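Local coordinates for ABC transporter sugar binding protein (Xanthomonas axonopodis pv. citri, PDB 3UOR) that probably binds maltose or related sugars in the periplasm as the solute-binding component of an ABC transporter, at residues A[207-213]-A[372-377]; A[250-255]-A[271-277]. All blocks are in the same frame, centred on the assembly; numbering follows the deposited sequence.

Interaction 1 (A[207-213]-A[372-377])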
loop_
_atom_site.group_PDB
_atom_site.type_symbol
_atom_site.label_atom_id
_atom_site.label_comp_id
_atom_site.label_asym_id
_atom_site.label_seq_id
_atom_site.Cartn_x
_atom_site.Cartn_y
_atom_site.Cartn_z
ATOM N N ARG A 207 6.842 -17.227 -0.046
ATOM C CA ARG A 207 7.125 -16.030 0.722
ATOM C C ARG A 207 8.458 -15.431 0.227
ATOM O O ARG A 207 9.339 -16.166 -0.213
ATOM C CB ARG A 207 7.231 -16.467 2.178
ATOM C CG ARG A 207 7.170 -15.392 3.230
ATOM C CD ARG A 207 7.317 -16.042 4.613
ATOM N NE ARG A 207 7.346 -15.046 5.669
ATOM C CZ ARG A 207 6.349 -14.209 5.919
ATOM N NH1 ARG A 207 5.242 -14.271 5.190
ATOM N NH2 ARG A 207 6.451 -13.323 6.904
ATOM N N LEU A 208 8.592 -14.107 0.278
ATOM C CA LEU A 208 9.813 -13.429 -0.161
ATOM C C LEU A 208 11.001 -13.597 0.795
ATOM O O LEU A 208 12.143 -13.325 0.419
ATOM C CB LEU A 208 9.533 -11.951 -0.409
ATOM C CG LEU A 208 8.781 -11.694 -1.713
ATOM C CD1 LEU A 208 8.421 -10.235 -1.858
ATOM C CD2 LEU A 208 9.621 -12.155 -2.905
ATOM N N LEU A 209 10.745 -14.027 2.031
ATOM C CA LEU A 209 11.832 -14.386 2.959
ATOM C C LEU A 209 11.624 -15.831 3.377
ATOM O O LEU A 209 10.551 -16.391 3.158
ATOM C CB LEU A 209 11.809 -13.493 4.205
ATOM C CG LEU A 209 11.936 -11.990 3.963
ATOM C CD1 LEU A 209 11.933 -11.258 5.307
ATOM C CD2 LEU A 209 13.235 -11.704 3.187
ATOM N N ARG A 210 12.630 -16.441 3.983
ATOM C CA ARG A 210 12.494 -17.833 4.389
ATOM C C ARG A 210 13.178 -18.079 5.714
ATOM O O ARG A 210 13.941 -17.238 6.200
ATOM C CB ARG A 210 13.098 -18.769 3.342
ATOM C CG ARG A 210 14.601 -18.513 3.115
ATOM C CD ARG A 210 15.154 -19.337 1.962
ATOM N NE ARG A 210 16.543 -18.989 1.711
ATOM C CZ ARG A 210 17.563 -19.477 2.404
ATOM N NH1 ARG A 210 17.334 -20.342 3.384
ATOM N NH2 ARG A 210 18.809 -19.094 2.123
ATOM N N ASP A 211 12.892 -19.245 6.285
ATOM C CA ASP A 211 13.553 -19.729 7.489
ATOM C C ASP A 211 13.474 -18.713 8.627
ATOM O O ASP A 211 14.478 -18.118 9.025
ATOM C CB ASP A 211 15.001 -20.129 7.188
ATOM C CG ASP A 211 15.689 -20.763 8.385
ATOM O OD1 ASP A 211 16.930 -20.661 8.493
ATOM O OD2 ASP A 211 14.986 -21.361 9.228
ATOM N N HIS A 212 12.264 -18.532 9.136
ATOM C CA HIS A 212 11.987 -17.615 10.231
ATOM C C HIS A 212 12.270 -16.189 9.808
ATOM O O HIS A 212 12.579 -15.327 10.640
ATOM C CB HIS A 212 12.778 -17.985 11.484
ATOM C CG HIS A 212 12.395 -19.308 12.061
ATOM N ND1 HIS A 212 13.144 -20.449 11.866
ATOM C CD2 HIS A 212 11.326 -19.680 12.804
ATOM C CE1 HIS A 212 12.563 -21.463 12.484
ATOM N NE2 HIS A 212 11.460 -21.021 13.062
ATOM N N ASP A 213 12.117 -15.955 8.509
ATOM C CA ASP A 213 12.349 -14.642 7.921
ATOM C C ASP A 213 13.764 -14.162 8.222
ATOM O O ASP A 213 14.008 -12.972 8.320
ATOM C CB ASP A 213 11.314 -13.641 8.408
ATOM C CG ASP A 213 9.936 -13.894 7.806
ATOM O OD1 ASP A 213 9.810 -14.743 6.895
ATOM O OD2 ASP A 213 8.978 -13.233 8.238
ATOM N N PRO A 372 6.370 -9.475 4.529
ATOM C CA PRO A 372 6.941 -10.105 5.725
ATOM C C PRO A 372 7.141 -9.082 6.834
ATOM O O PRO A 372 7.562 -7.985 6.544
ATOM C CB PRO A 372 8.273 -10.667 5.217
ATOM C CG PRO A 372 7.979 -10.985 3.782
ATOM C CD PRO A 372 7.120 -9.846 3.313
ATOM N N LYS A 373 6.798 -9.418 8.074
ATOM C CA LYS A 373 6.778 -8.421 9.140
ATOM C C LYS A 373 8.107 -8.301 9.872
ATOM O O LYS A 373 8.182 -8.533 11.078
ATOM C CB LYS A 373 5.660 -8.702 10.147
ATOM C CG LYS A 373 4.266 -8.385 9.650
ATOM C CD LYS A 373 3.526 -9.683 9.433
ATOM C CE LYS A 373 2.031 -9.502 9.506
ATOM N NZ LYS A 373 1.497 -10.561 10.399
ATOM N N VAL A 374 9.146 -7.926 9.136
ATOM C CA VAL A 374 10.445 -7.652 9.734
ATOM C C VAL A 374 10.770 -6.174 9.672
ATOM O O VAL A 374 10.458 -5.463 8.717
ATOM C CB VAL A 374 11.558 -8.449 9.060
ATOM C CG1 VAL A 374 11.281 -9.938 9.212
ATOM C CG2 VAL A 374 11.673 -8.067 7.573
ATOM N N LEU A 375 11.382 -5.716 10.742
ATOM C CA LEU A 375 11.861 -4.359 10.889
ATOM C C LEU A 375 12.679 -3.902 9.656
ATOM O O LEU A 375 12.572 -2.759 9.212
ATOM C CB LEU A 375 12.697 -4.355 12.165
ATOM C CG LEU A 375 13.427 -3.166 12.687
ATOM C CD1 LEU A 375 13.624 -3.419 14.168
ATOM C CD2 LEU A 375 14.737 -3.068 11.944
ATOM N N GLU A 376 13.453 -4.806 9.067
ATOM C CA GLU A 376 14.306 -4.422 7.937
ATOM C C GLU A 376 13.645 -4.492 6.553
ATOM O O GLU A 376 14.316 -4.354 5.515
ATOM C CB GLU A 376 15.653 -5.155 7.983
ATOM C CG GLU A 376 15.611 -6.588 8.450
ATOM C CD GLU A 376 15.433 -6.766 9.970
ATOM O OE1 GLU A 376 16.373 -6.543 10.764
ATOM O OE2 GLU A 376 14.340 -7.189 10.367
ATOM N N TRP A 377 12.325 -4.662 6.539
ATOM C CA TRP A 377 11.592 -4.771 5.275
ATOM C C TRP A 377 11.808 -3.589 4.314
ATOM O O TRP A 377 11.998 -3.787 3.127
ATOM C CB TRP A 377 10.079 -5.017 5.482
ATOM C CG TRP A 377 9.429 -5.214 4.166
ATOM C CD1 TRP A 377 8.591 -4.345 3.517
ATOM C CD2 TRP A 377 9.645 -6.311 3.272
ATOM N NE1 TRP A 377 8.237 -4.870 2.295
ATOM C CE2 TRP A 377 8.889 -6.067 2.120
ATOM C CE3 TRP A 377 10.385 -7.495 3.354
ATOM C CZ2 TRP A 377 8.850 -6.963 1.053
ATOM C CZ3 TRP A 377 10.352 -8.368 2.315
ATOM C CH2 TRP A 377 9.588 -8.108 1.168
#
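Pro372 CB meets both Arg207 and Leu209: Arg207 NH2 lies 3.6 Å from Pro372 CB, and Leu209 CD1 lies 3.7 Å from the same atom. The arginine and the proline run past each other in opposite directions, and the pyrrolidine ring lies over one face of the guanidinium, with CG above its centre. What fixes the rotation of that plane is Asp213, which takes NE and NH2 side-on. The bond from Arg207 NE to Asp213 OD1 is 2.8 Å at 166°, its companion from NH2 to OD2 is 2.9 Å, and both oxygens use their syn lone pairs and lie close to the guanidinium plane. With CG anti to the backbone N (chi1 -165°) and the chain extended to NE, Arg207 spans the distance to this carboxylate. No hydrogen bond joins the two segments; the other contacts are mainly between apolar side chains. Leu209 CD1 meets Val374 CG2 tip to tip at 3.9 Å, while Val374 CG1 packs on Asp213 CB. Leu208 approaches the Trp377 ring at its edge, CD1 lying 3.9 Å from CH2, and Leu209 CG comes to the same edge near CZ3. The contact thus joins the two-stranded hairpin of 209-210 and 215-216 to the loop entering helix 377-394; Leu198 of helix 195-202 touches Leu208 and Trp377, Val409 of helix 398-412 touches Leu209, and Arg416 of helix 414-422 touches Asp213 and Val374.

Interaction 2 (A[250-255]-A[271-277])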
loop_
_atom_site.group_PDB
_atom_site.type_symbol
_atom_site.label_atom_id
_atom_site.label_comp_id
_atom_site.label_asym_id
_atom_site.label_seq_id
_atom_site.Cartn_x
_atom_site.Cartn_y
_atom_site.Cartn_z
ATOM N N VAL A 250 2.457 12.453 -15.134
ATOM C CA VAL A 250 1.824 11.145 -15.328
ATOM C C VAL A 250 0.385 11.271 -15.788
ATOM O O VAL A 250 -0.087 10.453 -16.565
ATOM C CB VAL A 250 1.913 10.227 -14.092
ATOM C CG1 VAL A 250 3.376 9.936 -13.752
ATOM C CG2 VAL A 250 1.180 10.845 -12.897
ATOM N N TRP A 251 -0.308 12.311 -15.341
ATOM C CA TRP A 251 -1.711 12.460 -15.718
ATOM C C TRP A 251 -1.881 12.927 -17.159
ATOM O O TRP A 251 -2.694 12.378 -17.912
ATOM C CB TRP A 251 -2.448 13.358 -14.719
ATOM C CG TRP A 251 -2.194 12.907 -13.318
ATOM C CD1 TRP A 251 -2.631 11.746 -12.738
ATOM C CD2 TRP A 251 -1.407 13.578 -12.325
ATOM N NE1 TRP A 251 -2.169 11.662 -11.447
ATOM C CE2 TRP A 251 -1.420 12.772 -11.167
ATOM C CE3 TRP A 251 -0.701 14.788 -12.301
ATOM C CZ2 TRP A 251 -0.767 13.138 -9.995
ATOM C CZ3 TRP A 251 -0.044 15.144 -11.143
ATOM C CH2 TRP A 251 -0.081 14.319 -10.002
ATOM N N TYR A 252 -1.100 13.918 -17.568
ATOM C CA TYR A 252 -1.202 14.401 -18.940
ATOM C C TYR A 252 -0.703 13.392 -19.965
ATOM O O TYR A 252 -1.348 13.188 -20.986
ATOM C CB TYR A 252 -0.538 15.763 -19.092
ATOM C CG TYR A 252 -1.310 16.815 -18.334
ATOM C CD1 TYR A 252 -2.684 16.971 -18.539
ATOM C CD2 TYR A 252 -0.686 17.635 -17.397
ATOM C CE1 TYR A 252 -3.409 17.921 -17.849
ATOM C CE2 TYR A 252 -1.407 18.592 -16.698
ATOM C CZ TYR A 252 -2.766 18.727 -16.931
ATOM O OH TYR A 252 -3.490 19.672 -16.248
ATOM N N GLU A 253 0.416 12.732 -19.682
ATOM C CA GLU A 253 0.897 11.675 -20.569
ATOM C C GLU A 253 -0.165 10.590 -20.769
ATOM O O GLU A 253 -0.362 10.089 -21.884
ATOM C CB GLU A 253 2.197 11.071 -20.039
ATOM C CG GLU A 253 3.369 12.044 -20.013
ATOM C CD GLU A 253 3.862 12.437 -21.404
ATOM O OE1 GLU A 253 5.044 12.828 -21.511
ATOM O OE2 GLU A 253 3.085 12.349 -22.386
ATOM N N PHE A 254 -0.854 10.245 -19.686
ATOM C CA PHE A 254 -1.923 9.251 -19.722
ATOM C C PHE A 254 -3.033 9.715 -20.660
ATOM O O PHE A 254 -3.430 8.984 -21.576
ATOM C CB PHE A 254 -2.444 9.029 -18.302
ATOM C CG PHE A 254 -3.631 8.101 -18.194
ATOM C CD1 PHE A 254 -3.458 6.738 -18.041
ATOM C CD2 PHE A 254 -4.924 8.610 -18.153
ATOM C CE1 PHE A 254 -4.562 5.891 -17.884
ATOM C CE2 PHE A 254 -6.031 7.771 -18.007
ATOM C CZ PHE A 254 -5.852 6.416 -17.869
ATOM N N PHE A 255 -3.518 10.938 -20.453
ATOM C CA PHE A 255 -4.588 11.483 -21.294
ATOM C C PHE A 255 -4.093 11.875 -22.701
ATOM O O PHE A 255 -4.887 12.088 -23.617
ATOM C CB PHE A 255 -5.266 12.670 -20.608
ATOM C CG PHE A 255 -6.106 12.285 -19.417
ATOM C CD1 PHE A 255 -7.114 11.350 -19.540
ATOM C CD2 PHE A 255 -5.896 12.871 -18.187
ATOM C CE1 PHE A 255 -7.885 10.991 -18.453
ATOM C CE2 PHE A 255 -6.671 12.523 -17.098
ATOM C CZ PHE A 255 -7.665 11.584 -17.233
ATOM N N GLU A 271 -6.730 13.044 -8.858
ATOM C CA GLU A 271 -5.825 13.758 -9.752
ATOM C C GLU A 271 -6.193 13.600 -11.211
ATOM O O GLU A 271 -6.119 14.564 -11.970
ATOM C CB GLU A 271 -4.390 13.321 -9.505
ATOM C CG GLU A 271 -3.964 13.568 -8.073
ATOM C CD GLU A 271 -4.215 15.001 -7.655
ATOM O OE1 GLU A 271 -3.969 15.914 -8.469
ATOM O OE2 GLU A 271 -4.671 15.221 -6.515
ATOM N N PHE A 272 -6.589 12.394 -11.613
ATOM C CA PHE A 272 -7.004 12.182 -12.997
ATOM C C PHE A 272 -8.327 12.902 -13.253
ATOM O O PHE A 272 -8.535 13.470 -14.325
ATOM C CB PHE A 272 -7.188 10.695 -13.318
ATOM C CG PHE A 272 -5.908 9.959 -13.626
ATOM C CD1 PHE A 272 -5.208 10.209 -14.790
ATOM C CD2 PHE A 272 -5.431 8.994 -12.771
ATOM C CE1 PHE A 272 -4.048 9.512 -15.082
ATOM C CE2 PHE A 272 -4.264 8.301 -13.058
ATOM C CZ PHE A 272 -3.580 8.556 -14.207
ATOM N N LYS A 273 -9.233 12.851 -12.279
ATOM C CA LYS A 273 -10.509 13.534 -12.417
ATOM C C LYS A 273 -10.277 15.001 -12.742
ATOM O O LYS A 273 -10.908 15.550 -13.646
ATOM C CB LYS A 273 -11.336 13.420 -11.142
ATOM C CG LYS A 273 -12.146 12.142 -11.003
ATOM C CD LYS A 273 -12.878 12.145 -9.662
ATOM C CE LYS A 273 -13.689 10.878 -9.411
ATOM N NZ LYS A 273 -13.983 10.701 -7.939
ATOM N N LEU A 274 -9.359 15.629 -12.012
ATOM C CA LEU A 274 -9.094 17.052 -12.184
ATOM C C LEU A 274 -8.531 17.417 -13.557
ATOM O O LEU A 274 -8.759 18.517 -14.057
ATOM C CB LEU A 274 -8.132 17.548 -11.112
ATOM C CG LEU A 274 -8.624 17.586 -9.668
ATOM C CD1 LEU A 274 -7.559 18.232 -8.814
ATOM C CD2 LEU A 274 -9.934 18.357 -9.570
ATOM N N ARG A 275 -7.792 16.503 -14.166
ATOM C CA ARG A 275 -7.077 16.821 -15.394
ATOM C C ARG A 275 -7.717 16.181 -16.619
ATOM O O ARG A 275 -7.286 16.393 -17.749
ATOM C CB ARG A 275 -5.601 16.429 -15.262
ATOM C CG ARG A 275 -4.930 17.089 -14.059
ATOM C CD ARG A 275 -3.522 16.569 -13.864
ATOM N NE ARG A 275 -2.810 17.352 -12.863
ATOM C CZ ARG A 275 -3.148 17.399 -11.580
ATOM N NH1 ARG A 275 -4.192 16.709 -11.145
ATOM N NH2 ARG A 275 -2.450 18.146 -10.732
ATOM N N GLN A 276 -8.746 15.390 -16.367
ATOM C CA GLN A 276 -9.608 14.812 -17.388
ATOM C C GLN A 276 -9.988 15.875 -18.432
ATOM O O GLN A 276 -10.805 16.757 -18.155
ATOM C CB GLN A 276 -10.859 14.337 -16.658
ATOM C CG GLN A 276 -11.839 13.461 -17.382
ATOM C CD GLN A 276 -12.905 12.972 -16.413
ATOM O OE1 GLN A 276 -13.440 11.871 -16.544
ATOM N NE2 GLN A 276 -13.193 13.790 -15.408
ATOM N N PRO A 277 -9.403 15.803 -19.635
ATOM C CA PRO A 277 -9.733 16.814 -20.651
ATOM C C PRO A 277 -11.171 16.662 -21.162
ATOM O O PRO A 277 -11.662 15.544 -21.246
ATOM C CB PRO A 277 -8.721 16.535 -21.769
ATOM C CG PRO A 277 -8.388 15.089 -21.629
ATOM C CD PRO A 277 -8.501 14.758 -20.154
#
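Glu271 lays its CB over one face of the Trp251 indole, a CH-pi contact 3.7 Å from the centroid of the five-membered ring, and so opens an aromatic cluster of Trp251, Phe254, Phe255 and Phe272 between two helices. The axes of 250-255 and 271-275 cross at -61° with a closest approach of 9.8 Å. Next comes Phe272, a knob into the hole formed by Val250, Trp251, Phe254 and Phe255. Its ring takes part in three edge-to-face pairs: Trp251 turns an edge onto its face, with CD1 over the centre and the planes at 87°, while Phe272 itself turns an edge toward the face of Phe254 and, offset, toward that of Phe255. Phe148 and Trp284 also meet the ring from outside the two segments. One turn on, Arg275 extends from CG to NE along the indole, on the face that Glu271 also covers; CZ stands 4.2 Å from the centroid of the six-membered ring, an off-centre cation-pi contact. Its NH1 is held by two acceptors of Glu271, the backbone O at 3.0 Å and OE1 at 2.8 Å, the latter a salt bridge met on the anti side of the carboxylate. These bonds help fix the guanidinium against the indole. Arg275 CD also lies over the ring of Tyr252, which is poorly ordered. Past the helix end, Gln276 sets CA over the Phe255 face. Pro277 finishes the walk on that same ring, its CD 3.7 Å from the centroid and 3.5 Å from Phe255 CG.

The two contacts lie on opposite sides of the chain's centre, their own centres 37 Å apart, and share no helix or strand. Interaction 1 is a buried contact that joins a hairpin to the loop before helix 377-394, far apart in sequence; interaction 2, only partly buried, packs helix on helix and lies within the stretch of chain that interaction 1 closes. Neither has a hydrogen bond across its segments, and they bury 314 and 559 Å² respectively. At the hairpin and loop, aliphatic packing and a proline dominate, whereas between the helices rings, CH-pi and cation-pi contacts do. Each has an arginine paired with an acid of its own segment while packing on the other.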